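PDB 4O8V: alginate biosynthesis protein AlgJ, which probably adds acetyl groups to the O-2 and O-3 positions of mannuronate residues in alginate, working with AlgI and AlgF at the bacterial inner membrane. Local coordinates for residues N38-L41 against I42-V45; K255-S259 against D260-N264; P290-I293 against A294-K297. All coordinates share one frame; numbering follows the deposited sequence.

Contact 1: residues N38-L41 against I42-V45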
ATOM      1  N   ASN A  38       8.008   0.193  14.632  1.00 29.56           N
ATOM      2  CA  ASN A  38       7.075   0.650  13.607  1.00 28.03           C
ATOM      3  C   ASN A  38       5.610   0.609  14.069  1.00 27.11           C
ATOM      4  O   ASN A  38       4.841   1.513  13.745  1.00 24.23           O
ATOM      5  CB  ASN A  38       7.232  -0.161  12.319  1.00 25.40           C
ATOM      6  CG  ASN A  38       8.461   0.243  11.538  1.00 35.69           C
ATOM      7  OD1 ASN A  38       8.918   1.390  11.623  1.00 35.72           O
ATOM      8  ND2 ASN A  38       9.024  -0.703  10.785  1.00 31.35           N
ATOM      9  N   LEU A  39       5.215  -0.418  14.821  1.00 25.96           N
ATOM     10  CA  LEU A  39       3.843  -0.479  15.317  1.00 29.89           C
ATOM     11  C   LEU A  39       3.553   0.640  16.320  1.00 29.08           C
ATOM     12  O   LEU A  39       2.436   1.168  16.359  1.00 29.31           O
ATOM     13  CB  LEU A  39       3.562  -1.825  15.967  1.00 31.17           C
ATOM     14  CG  LEU A  39       3.426  -2.946  14.940  1.00 33.02           C
ATOM     15  CD1 LEU A  39       3.712  -4.324  15.572  1.00 36.48           C
ATOM     16  CD2 LEU A  39       2.052  -2.913  14.271  1.00 32.73           C
ATOM     17  N   ALA A  40       4.540   0.976  17.144  1.00 29.48           N
ATOM     18  CA  ALA A  40       4.351   2.063  18.109  1.00 29.61           C
ATOM     19  C   ALA A  40       4.170   3.375  17.357  1.00 31.51           C
ATOM     20  O   ALA A  40       3.381   4.236  17.758  1.00 30.15           O
ATOM     21  CB  ALA A  40       5.530   2.145  19.087  1.00 28.69           C
ATOM     22  N   LEU A  41       4.877   3.523  16.245  1.00 27.59           N
ATOM     23  CA  LEU A  41       4.703   4.717  15.412  1.00 25.36           C
ATOM     24  C   LEU A  41       3.357   4.739  14.698  1.00 24.87           C
ATOM     25  O   LEU A  41       2.714   5.792  14.606  1.00 26.63           O
ATOM     26  CB  LEU A  41       5.846   4.839  14.407  1.00 24.98           C
ATOM     27  CG  LEU A  41       7.165   5.168  15.112  1.00 24.68           C
ATOM     28  CD1 LEU A  41       8.334   5.028  14.149  1.00 28.81           C
ATOM     29  CD2 LEU A  41       7.073   6.583  15.680  1.00 31.34           C
ATOM     30  N   ILE A  42       2.918   3.594  14.177  1.00 24.42           N
ATOM     31  CA  ILE A  42       1.602   3.519  13.566  1.00 24.96           C
ATOM     32  C   ILE A  42       0.494   3.885  14.557  1.00 27.32           C
ATOM     33  O   ILE A  42      -0.443   4.613  14.224  1.00 27.57           O
ATOM     34  CB  ILE A  42       1.328   2.097  13.008  1.00 24.91           C
ATOM     35  CG1 ILE A  42       2.217   1.832  11.794  1.00 25.78           C
ATOM     36  CG2 ILE A  42      -0.159   1.909  12.694  1.00 23.02           C
ATOM     37  CD1 ILE A  42       2.256   0.340  11.395  1.00 27.87           C
ATOM     38  N   ARG A  43       0.608   3.369  15.777  1.00 25.50           N
ATOM     39  CA  ARG A  43      -0.359   3.655  16.820  1.00 30.21           C
ATOM     40  C   ARG A  43      -0.368   5.156  17.172  1.00 30.05           C
ATOM     41  O   ARG A  43      -1.430   5.749  17.400  1.00 28.59           O
ATOM     42  CB  ARG A  43      -0.056   2.812  18.058  1.00 33.38           C
ATOM     43  CG  ARG A  43      -1.071   2.964  19.171  1.00 40.75           C
ATOM     44  CD  ARG A  43      -0.401   3.059  20.521  1.00 52.02           C
ATOM     45  NE  ARG A  43       0.349   1.865  20.883  1.00 60.34           N
ATOM     46  CZ  ARG A  43       1.614   1.872  21.299  1.00 61.51           C
ATOM     47  NH1 ARG A  43       2.216   0.727  21.606  1.00 64.29           N
ATOM     48  NH2 ARG A  43       2.278   3.016  21.401  1.00 58.09           N
ATOM     49  N   GLY A  44       0.809   5.760  17.201  1.00 24.38           N
ATOM     50  CA  GLY A  44       0.914   7.183  17.493  1.00 28.83           C
ATOM     51  C   GLY A  44       0.287   8.022  16.397  1.00 29.97           C
ATOM     52  O   GLY A  44      -0.349   9.048  16.651  1.00 28.55           O
ATOM     53  N   VAL A  45       0.460   7.577  15.162  1.00 26.05           N
ATOM     54  CA  VAL A  45      -0.172   8.236  14.029  1.00 25.89           C
ATOM     55  C   VAL A  45      -1.696   8.150  14.145  1.00 26.21           C
ATOM     56  O   VAL A  45      -2.386   9.160  13.982  1.00 26.01           O
ATOM     57  CB  VAL A  45       0.297   7.630  12.696  1.00 29.29           C
ATOM     58  CG1 VAL A  45      -0.633   8.054  11.587  1.00 25.05           C
ATOM     59  CG2 VAL A  45       1.760   8.050  12.413  1.00 27.21           C
TER
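Ile42 N donates to Asn38 O at 2.9 Å, the first of four successive i to i+4 bonds that carry helix 31-51 across these eight residues. Arg43 N follows with Leu39 O, Gly44 N with Ala40 O, and Val45 N with Leu41 O, so the carbonyls of Asn38 to Leu41 each receive an amide. The third is the most bent, 149° at the hydrogen, and Ala40 O lies 3.0 Å from Gly44 N. The amide of Asn38 is satisfied elsewhere: ND2 donates to the carbonyls of Leu279 and Met281, and OD1 accepts from Asn283 ND2, which ties the helix to the segment after strand 269-275. In this SGNH hydrolase-like domain the helix lies against the central parallel sheet, with Ile42 and Val45 touching Trp272 of strand 269-275. Val45 also meets Met253 and Leu257 of helix 250-257, and Ile42 meets Phe88 of helix 84-94. Side-chain packing within the turn is light. Ile42 CD1 comes within 4.3 Å of Leu39 CD2, and Ile42 CG1, placed beside the backbone N (chi1 -70°), passes 3.3 Å from Asn38 O. On the partly exposed flank, Arg43 leaves with CG anti to its N (chi1 -176°), then bends at chi2 and chi3, which folds the guanidinium back along the helix. Ala40 CA sits 3.8 Å above one face of that group, toward its rim, while Ala40 CB is 4.1 Å from Arg43 NH2. Gly44 O accepts from Thr48 OG1 one turn on.

Contact 2: residues K255-S259 against D260-N264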
ATOM      1  N   LYS A 255       5.357  13.190   7.119  0.52 27.94           N
ATOM      2  CA  LYS A 255       5.341  14.441   6.370  0.52 29.89           C
ATOM      3  C   LYS A 255       3.939  15.032   6.339  0.52 30.28           C
ATOM      4  O   LYS A 255       3.746  16.227   6.582  0.52 30.91           O
ATOM      5  CB  LYS A 255       5.858  14.223   4.946  0.52 31.55           C
ATOM      6  CG  LYS A 255       5.800  15.450   4.056  0.52 33.22           C
ATOM      7  CD  LYS A 255       6.647  15.234   2.812  0.52 35.53           C
ATOM      8  CE  LYS A 255       6.251  16.167   1.688  0.52 36.96           C
ATOM      9  NZ  LYS A 255       7.054  15.874   0.465  0.52 38.93           N
ATOM     10  N   TYR A 256       2.957  14.184   6.052  1.00 27.49           N
ATOM     11  CA  TYR A 256       1.561  14.624   6.020  1.00 29.10           C
ATOM     12  C   TYR A 256       1.103  15.236   7.355  1.00 30.38           C
ATOM     13  O   TYR A 256       0.456  16.290   7.380  1.00 31.05           O
ATOM     14  CB  TYR A 256       0.635  13.452   5.649  1.00 29.38           C
ATOM     15  CG  TYR A 256      -0.814  13.874   5.640  1.00 29.42           C
ATOM     16  CD1 TYR A 256      -1.269  14.823   4.746  1.00 29.73           C
ATOM     17  CD2 TYR A 256      -1.717  13.332   6.540  1.00 28.97           C
ATOM     18  CE1 TYR A 256      -2.594  15.216   4.743  1.00 31.46           C
ATOM     19  CE2 TYR A 256      -3.034  13.721   6.554  1.00 28.61           C
ATOM     20  CZ  TYR A 256      -3.470  14.650   5.660  1.00 29.69           C
ATOM     21  OH  TYR A 256      -4.796  15.018   5.679  1.00 32.40           O
ATOM     22  N   LEU A 257       1.439  14.584   8.459  1.00 28.44           N
ATOM     23  CA  LEU A 257       1.031  15.092   9.772  1.00 30.63           C
ATOM     24  C   LEU A 257       1.630  16.457  10.077  1.00 31.90           C
ATOM     25  O   LEU A 257       1.051  17.225  10.831  1.00 34.50           O
ATOM     26  CB  LEU A 257       1.432  14.118  10.882  1.00 26.98           C
ATOM     27  CG  LEU A 257       0.745  12.747  10.822  1.00 31.34           C
ATOM     28  CD1 LEU A 257       1.321  11.835  11.887  1.00 31.90           C
ATOM     29  CD2 LEU A 257      -0.756  12.912  11.011  1.00 30.82           C
ATOM     30  N   GLN A 258       2.794  16.752   9.504  1.00 31.41           N
ATOM     31  CA  GLN A 258       3.442  18.049   9.730  1.00 36.42           C
ATOM     32  C   GLN A 258       3.005  19.110   8.720  1.00 36.62           C
ATOM     33  O   GLN A 258       3.426  20.267   8.810  1.00 39.25           O
ATOM     34  CB  GLN A 258       4.966  17.888   9.688  1.00 38.25           C
ATOM     35  CG  GLN A 258       5.521  16.991  10.781  1.00 38.58           C
ATOM     36  CD  GLN A 258       7.042  17.083  10.900  1.00 49.43           C
ATOM     37  OE1 GLN A 258       7.750  17.290   9.909  1.00 51.95           O
ATOM     38  NE2 GLN A 258       7.547  16.925  12.119  1.00 52.51           N
ATOM     39  N   SER A 259       2.159  18.719   7.765  1.00 33.24           N
ATOM     40  CA  SER A 259       1.808  19.602   6.654  1.00 34.05           C
ATOM     41  C   SER A 259       0.721  20.625   6.998  1.00 38.54           C
ATOM     42  O   SER A 259      -0.145  20.389   7.849  1.00 35.86           O
ATOM     43  CB  SER A 259       1.344  18.786   5.444  1.00 35.61           C
ATOM     44  OG  SER A 259       0.031  18.280   5.650  1.00 34.37           O
ATOM     45  N   ASP A 260       0.765  21.754   6.304  1.00 43.60           N
ATOM     46  CA  ASP A 260      -0.289  22.751   6.395  1.00 47.66           C
ATOM     47  C   ASP A 260      -1.645  22.163   6.003  1.00 49.43           C
ATOM     48  O   ASP A 260      -2.666  22.517   6.596  1.00 54.00           O
ATOM     49  CB  ASP A 260       0.048  23.956   5.518  1.00 55.79           C
ATOM     50  CG  ASP A 260       1.071  24.877   6.163  1.00 61.48           C
ATOM     51  OD1 ASP A 260       1.746  24.453   7.123  1.00 61.40           O
ATOM     52  OD2 ASP A 260       1.200  26.029   5.708  1.00 67.99           O
ATOM     53  N   ALA A 261      -1.653  21.257   5.022  1.00 44.56           N
ATOM     54  CA  ALA A 261      -2.893  20.641   4.562  1.00 43.02           C
ATOM     55  C   ALA A 261      -3.632  19.948   5.701  1.00 41.92           C
ATOM     56  O   ALA A 261      -4.828  20.143   5.892  1.00 44.13           O
ATOM     57  CB  ALA A 261      -2.618  19.654   3.450  1.00 43.53           C
ATOM     58  N   PHE A 262      -2.903  19.152   6.470  1.00 40.51           N
ATOM     59  CA  PHE A 262      -3.490  18.452   7.599  1.00 37.66           C
ATOM     60  C   PHE A 262      -3.848  19.386   8.762  1.00 42.45           C
ATOM     61  O   PHE A 262      -4.928  19.287   9.325  1.00 45.77           O
ATOM     62  CB  PHE A 262      -2.541  17.379   8.096  1.00 32.84           C
ATOM     63  CG  PHE A 262      -3.040  16.665   9.300  1.00 33.01           C
ATOM     64  CD1 PHE A 262      -4.191  15.890   9.228  1.00 32.88           C
ATOM     65  CD2 PHE A 262      -2.372  16.772  10.509  1.00 33.21           C
ATOM     66  CE1 PHE A 262      -4.668  15.236  10.342  1.00 34.28           C
ATOM     67  CE2 PHE A 262      -2.830  16.107  11.624  1.00 34.84           C
ATOM     68  CZ  PHE A 262      -3.981  15.333  11.541  1.00 32.71           C
ATOM     69  N   LYS A 263      -2.915  20.261   9.130  1.00 43.52           N
ATOM     70  CA  LYS A 263      -3.095  21.159  10.270  1.00 49.02           C
ATOM     71  C   LYS A 263      -4.258  22.122  10.064  1.00 52.01           C
ATOM     72  O   LYS A 263      -4.882  22.551  11.033  1.00 54.75           O
ATOM     73  CB  LYS A 263      -1.811  21.958  10.543  1.00 53.16           C
ATOM     74  CG  LYS A 263      -0.722  21.175  11.274  1.00 56.92           C
ATOM     75  CD  LYS A 263       0.575  21.972  11.372  1.00 60.37           C
ATOM     76  CE  LYS A 263       1.711  21.114  11.896  1.00 59.96           C
ATOM     77  NZ  LYS A 263       3.013  21.828  11.818  1.00 63.65           N
ATOM     78  N   ASN A 264      -4.558  22.459   8.813  1.00 51.85           N
ATOM     79  CA  ASN A 264      -5.566  23.486   8.546  1.00 60.59           C
ATOM     80  C   ASN A 264      -6.894  22.947   8.048  1.00 60.74           C
ATOM     81  O   ASN A 264      -7.870  23.690   7.941  1.00 65.98           O
ATOM     82  CB  ASN A 264      -5.027  24.499   7.540  1.00 68.23           C
ATOM     83  CG  ASN A 264      -4.059  25.475   8.169  1.00 76.66           C
ATOM     84  OD1 ASN A 264      -4.244  25.898   9.311  1.00 81.42           O
ATOM     85  ND2 ASN A 264      -3.014  25.834   7.431  1.00 78.63           N
TER
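Asp260 begins the short helix 260-264 directly after Ser259, its N-cap residue. Ala261 brings CB to 3.7 Å from Ser259 OG. Phe262 does most of the joining. Its N donates to Ser259 OG at 3.2 Å, the capping bond, while OG in turn donates to Tyr256 O in the carbonyl plane, on a lone pair; chi1 of Ser259 (75°) puts OG between its own N and carbonyl carbon, where it meets both Phe262 N and Tyr256 O. Phe262 CB stands over one face of the Tyr256 ring, 4.0 Å from its centroid, a CH-pi contact. The two rings are oblique, planes at 52°, and Phe262 CD1 lies 3.6 Å from Tyr256 CE2. Leu257 CD2 covers a face of the Phe262 ring, 4.2 Å from the centroid; Leu49 of helix 31-51 and His52 also meet Phe262. With an alanine in place of Phe262, Leu257 CD2 and Tyr256 CE2 would probably lose their ring partner, opening a gap beside Leu49. Lys263 N bonds to Ser259 O, nearly straight at 170°, and its extended side chain runs back to give Gln258 O a weak bond from NZ. Tyr256 O, which also accepts from Ser259 N, therefore holds two donors. The serine hydroxyl gives to a carbonyl of one helix and accepts from an amide of the next, so both its hydrogen-bonding roles are used at the turn, with Tyr256, Leu257 and Phe262 packed alongside.

Contact 3: residues P290-I293 against A294-K297; sequences PQWI and AQLK
Leu296 CD1 lies over the six-membered ring of Trp292, 4.0 Å from its centroid and only 9° off the ring normal, a CH-pi contact one helical turn apart. Trp292 CG is anti to the backbone N (chi1 -173°), which brings the six-membered ring under Leu296 CD1. At the edge of the indole, on its five-membered ring and near the plane, Gln295 OE1 approaches CD1 of Trp292 at 4.0 Å, with the amide plane turned 66° from the indole; Gln295 CG passes 3.2 Å from Gln291 O. On another flank Ile293 and Lys297 run side by side, Ile293 CG2 being 4.2 Å from Lys297 CD; Lys297 NZ goes on to a salt bridge with Glu37. Helix 290-297 lies at the surface of this SGNH hydrolase-like protein, against helices 31-51 and 250-257: Leu296 touches Leu41 and Thr48 of the former, and Trp292 touches Leu254 and Leu257 of the latter. Four backbone bonds hold the turns. Ala294 N reaches Pro290 O at 2.9 Å, and Gln295 N, Leu296 N and Lys297 N bond to Gln291 O, Trp292 O and Ile293 O. Just before them, Asp289 OD1 accepts from Gln291 N.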
ATOM      1  N   PRO A 290      13.439  14.505  17.635  1.00 37.55           N
ATOM      2  CA  PRO A 290      13.205  13.367  18.533  1.00 37.61           C
ATOM      3  C   PRO A 290      12.043  13.588  19.513  1.00 35.79           C
ATOM      4  O   PRO A 290      11.364  12.631  19.889  1.00 35.31           O
ATOM      5  CB  PRO A 290      14.536  13.231  19.278  1.00 39.38           C
ATOM      6  CG  PRO A 290      15.202  14.572  19.128  1.00 43.81           C
ATOM      7  CD  PRO A 290      14.814  15.022  17.763  1.00 39.23           C
ATOM      8  N   GLN A 291      11.800  14.836  19.895  1.00 36.11           N
ATOM      9  CA  GLN A 291      10.689  15.130  20.785  1.00 38.33           C
ATOM     10  C   GLN A 291       9.364  14.734  20.155  1.00 39.85           C
ATOM     11  O   GLN A 291       8.456  14.250  20.838  1.00 40.92           O
ATOM     12  CB  GLN A 291      10.674  16.612  21.157  1.00 41.82           C
ATOM     13  CG  GLN A 291      11.718  16.979  22.134  1.00 50.48           C
ATOM     14  CD  GLN A 291      11.334  18.192  22.941  1.00 58.97           C
ATOM     15  OE1 GLN A 291      10.380  18.896  22.612  1.00 61.50           O
ATOM     16  NE2 GLN A 291      12.060  18.433  24.015  1.00 63.42           N
ATOM     17  N   TRP A 292       9.252  14.928  18.845  1.00 36.48           N
ATOM     18  CA  TRP A 292       8.021  14.585  18.163  1.00 36.86           C
ATOM     19  C   TRP A 292       7.891  13.081  18.002  1.00 35.71           C
ATOM     20  O   TRP A 292       6.805  12.516  18.161  1.00 34.70           O
ATOM     21  CB  TRP A 292       7.942  15.267  16.810  1.00 36.60           C
ATOM     22  CG  TRP A 292       6.607  15.034  16.192  1.00 42.85           C
ATOM     23  CD1 TRP A 292       5.382  15.222  16.782  1.00 48.18           C
ATOM     24  CD2 TRP A 292       6.351  14.558  14.878  1.00 39.10           C
ATOM     25  NE1 TRP A 292       4.380  14.885  15.904  1.00 46.64           N
ATOM     26  CE2 TRP A 292       4.949  14.479  14.726  1.00 39.88           C
ATOM     27  CE3 TRP A 292       7.169  14.185  13.812  1.00 41.23           C
ATOM     28  CZ2 TRP A 292       4.352  14.049  13.544  1.00 38.26           C
ATOM     29  CZ3 TRP A 292       6.575  13.760  12.646  1.00 40.57           C
ATOM     30  CH2 TRP A 292       5.180  13.697  12.519  1.00 38.83           C
ATOM     31  N   ILE A 293       9.010  12.419  17.715  1.00 33.37           N
ATOM     32  CA  ILE A 293       9.004  10.975  17.617  1.00 33.59           C
ATOM     33  C   ILE A 293       8.545  10.399  18.954  1.00 31.99           C
ATOM     34  O   ILE A 293       7.725   9.480  18.980  1.00 35.49           O
ATOM     35  CB  ILE A 293      10.397  10.427  17.224  1.00 32.06           C
ATOM     36  CG1 ILE A 293      10.715  10.844  15.783  1.00 30.09           C
ATOM     37  CG2 ILE A 293      10.447   8.899  17.394  1.00 31.84           C
ATOM     38  CD1 ILE A 293      12.137  10.526  15.343  1.00 38.70           C
ATOM     39  N   ALA A 294       9.044  10.973  20.049  1.00 31.27           N
ATOM     40  CA  ALA A 294       8.714  10.526  21.392  1.00 35.13           C
ATOM     41  C   ALA A 294       7.217  10.643  21.663  1.00 40.35           C
ATOM     42  O   ALA A 294       6.620   9.761  22.282  1.00 41.78           O
ATOM     43  CB  ALA A 294       9.491  11.330  22.439  1.00 37.68           C
ATOM     44  N   GLN A 295       6.629  11.747  21.213  1.00 34.74           N
ATOM     45  CA  GLN A 295       5.202  12.001  21.414  1.00 42.77           C
ATOM     46  C   GLN A 295       4.350  10.930  20.746  1.00 40.23           C
ATOM     47  O   GLN A 295       3.374  10.438  21.321  1.00 39.05           O
ATOM     48  CB  GLN A 295       4.823  13.375  20.864  1.00 47.70           C
ATOM     49  CG  GLN A 295       5.331  14.523  21.686  1.00 59.19           C
ATOM     50  CD  GLN A 295       4.637  15.816  21.332  1.00 67.07           C
ATOM     51  OE1 GLN A 295       3.777  15.848  20.445  1.00 69.56           O
ATOM     52  NE2 GLN A 295       4.998  16.891  22.027  1.00 70.67           N
ATOM     53  N   LEU A 296       4.743  10.574  19.530  1.00 36.04           N
ATOM     54  CA  LEU A 296       4.045   9.570  18.742  1.00 34.99           C
ATOM     55  C   LEU A 296       4.080   8.218  19.439  1.00 42.81           C
ATOM     56  O   LEU A 296       3.067   7.536  19.535  1.00 44.07           O
ATOM     57  CB  LEU A 296       4.659   9.459  17.338  1.00 37.28           C
ATOM     58  CG  LEU A 296       4.327  10.555  16.320  1.00 36.50           C
ATOM     59  CD1 LEU A 296       5.174  10.418  15.058  1.00 35.89           C
ATOM     60  CD2 LEU A 296       2.846  10.498  15.956  1.00 34.16           C
ATOM     61  N   LYS A 297       5.244   7.834  19.950  1.00 41.81           N
ATOM     62  CA  LYS A 297       5.373   6.519  20.559  1.00 42.53           C
ATOM     63  C   LYS A 297       4.700   6.455  21.919  1.00 46.32           C
ATOM     64  O   LYS A 297       4.285   5.387  22.360  1.00 45.36           O
ATOM     65  CB  LYS A 297       6.848   6.132  20.671  1.00 45.92           C
ATOM     66  CG  LYS A 297       7.520   5.834  19.328  1.00 45.28           C
ATOM     67  CD  LYS A 297       9.018   5.597  19.515  1.00 49.32           C
ATOM     68  CE  LYS A 297       9.271   4.815  20.797  1.00 49.86           C
ATOM     69  NZ  LYS A 297      10.691   4.418  20.984  1.00 50.55           N
TER

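Overall arrangement
Contact 1 is buried, contact 2 partly so, and contact 3 lies at the surface; all three lie away from the probable active site. Contacts 1 and 3 each stay inside one helix, whereas contact 2 joins two helices across a turn. Their elements nevertheless meet as one cluster: Leu257 CD1 packs on Val45 CG2 at 3.8 Å, Leu296 CD2 lies against the backbone of Gly44 and Val45, and the Trp292 ring meets Leu257 and Gln258. Contacts 1 and 3 share the same backbone pattern and differ in their side chains, which touch little in contact 1 but form the Trp292-Leu296 CH-pi pair in contact 3. Contact 2 stands apart by its serine cap.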